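PDB 6Q1B: iodotyrosine deiodinase from Thermotoga neapolitana, which catalyses the FMN-dependent reductive dehalogenation of halotyrosines such as 3-iodo-L-tyrosine and 3,5-diiodo-L-tyrosine, releasing halide and L-tyrosine. Local coordinates for the interface of chains A and B. Sequence-based numbering; all coordinates share one arbitrary frame. Chains: chain A/B, iodotyrosine deiodinase.

The interface of chains A and B. Residues chain A 115, 118-119; chain B 118-119.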
loop_
_atom_site.group_PDB
_atom_site.type_symbol
_atom_site.label_atom_id
_atom_site.label_comp_id
_atom_site.label_asym_id
_atom_site.label_seq_id
_atom_site.Cartn_x
_atom_site.Cartn_y
_atom_site.Cartn_z
ATOM N N GLU A 115 6.479 -2.786 -0.469
ATOM C CA GLU A 115 5.796 -1.548 -0.800
ATOM C C GLU A 115 4.703 -1.840 -1.801
ATOM O O GLU A 115 3.590 -1.384 -1.710
ATOM C CB GLU A 115 6.779 -0.552 -1.374
ATOM C CG GLU A 115 7.793 -0.041 -0.362
ATOM C CD GLU A 115 8.882 -1.028 0.004
ATOM O OE1 GLU A 115 9.057 -2.045 -0.705
ATOM O OE2 GLU A 115 9.578 -0.772 1.011
ATOM N N TRP A 118 1.808 -3.828 -0.268
ATOM C CA TRP A 118 0.967 -3.036 0.614
ATOM C C TRP A 118 0.148 -2.032 -0.171
ATOM O O TRP A 118 -1.000 -1.787 0.150
ATOM C CB TRP A 118 1.792 -2.382 1.702
ATOM C CG TRP A 118 1.975 -3.391 2.732
ATOM C CD1 TRP A 118 3.026 -4.220 2.888
ATOM C CD2 TRP A 118 1.000 -3.775 3.701
ATOM N NE1 TRP A 118 2.792 -5.081 3.930
ATOM C CE2 TRP A 118 1.548 -4.828 4.438
ATOM C CE3 TRP A 118 -0.281 -3.320 4.017
ATOM C CZ2 TRP A 118 0.868 -5.418 5.522
ATOM C CZ3 TRP A 118 -0.953 -3.914 5.073
ATOM C CH2 TRP A 118 -0.374 -4.961 5.800
ATOM N N LEU A 119 0.711 -1.488 -1.236
ATOM C CA LEU A 119 -0.045 -0.685 -2.145
ATOM C C LEU A 119 -1.260 -1.436 -2.698
ATOM O O LEU A 119 -2.380 -0.963 -2.695
ATOM C CB LEU A 119 0.876 -0.240 -3.262
ATOM C CG LEU A 119 0.405 0.879 -4.155
ATOM C CD1 LEU A 119 1.604 1.502 -4.869
ATOM C CD2 LEU A 119 -0.578 0.413 -5.211
ATOM N N TRP B 118 2.200 2.726 2.450
ATOM C CA TRP B 118 2.071 2.192 1.110
ATOM C C TRP B 118 0.668 1.751 0.779
ATOM O O TRP B 118 0.201 1.943 -0.318
ATOM C CB TRP B 118 3.065 1.081 0.926
ATOM C CG TRP B 118 4.340 1.705 0.612
ATOM C CD1 TRP B 118 5.343 2.010 1.474
ATOM C CD2 TRP B 118 4.724 2.218 -0.656
ATOM N NE1 TRP B 118 6.348 2.666 0.814
ATOM C CE2 TRP B 118 5.989 2.802 -0.494
ATOM C CE3 TRP B 118 4.118 2.244 -1.914
ATOM C CZ2 TRP B 118 6.668 3.374 -1.537
ATOM C CZ3 TRP B 118 4.798 2.806 -2.944
ATOM C CH2 TRP B 118 6.059 3.362 -2.757
ATOM N N LEU B 119 -0.039 1.226 1.742
ATOM C CA LEU B 119 -1.449 0.976 1.586
ATOM C C LEU B 119 -2.157 2.254 1.192
ATOM O O LEU B 119 -2.922 2.291 0.263
ATOM C CB LEU B 119 -1.981 0.418 2.894
ATOM C CG LEU B 119 -3.370 -0.161 2.875
ATOM C CD1 LEU B 119 -3.485 -1.106 4.036
ATOM C CD2 LEU B 119 -4.450 0.911 2.958
#
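A:Glu115 lays the aliphatic part of its side chain over one face of the B:Trp118 indole, so that its methylene groups, rather than its carboxylate, make the contact. CB of A:Glu115 stands over the six-membered ring of B:Trp118, 3.6 Å from its centroid. CG of A:Glu115 lies over the five-membered ring of B:Trp118, 3.4 Å from its centroid; both are CH-pi contacts. The chain bends at chi2 (74°), which turns the carboxylate away from the indole and leaves its plane nearly perpendicular to the ring, at 87°. The indole is flanked at its edge as well: the methyl CD1 of A:Leu119 lies in the ring plane, 4.0 Å from CE3 of B:Trp118. Holding CG of A:Leu119 anti to the backbone N (chi1 -165°) sends the isobutyl group out toward this benzo edge. The two-fold repeats the pairing with the chains exchanged, CD1 of B:Leu119 meeting the edge of A:Trp118 at 3.9 Å from CE3. Between the two sets, CB of A:Trp118 and CB of B:Trp118 face each other at 3.8 Å. The backbones also come close, with the carbonyl O of B:Trp118 3.2 Å from CA of A:Leu119. With an alanine at B:Trp118, the A:Glu115 methylenes would probably lose the flat surface they lie on, and a gap would be likely to open beside the A:Leu119 methyl. The patch joins the two copies of helix 113-130, one from each subunit, which pack against each other and cross near the two-fold axis at residues 118-119, near the middle of the homodimer of this nitroreductase-family enzyme, each helix offering the same residues to its partner.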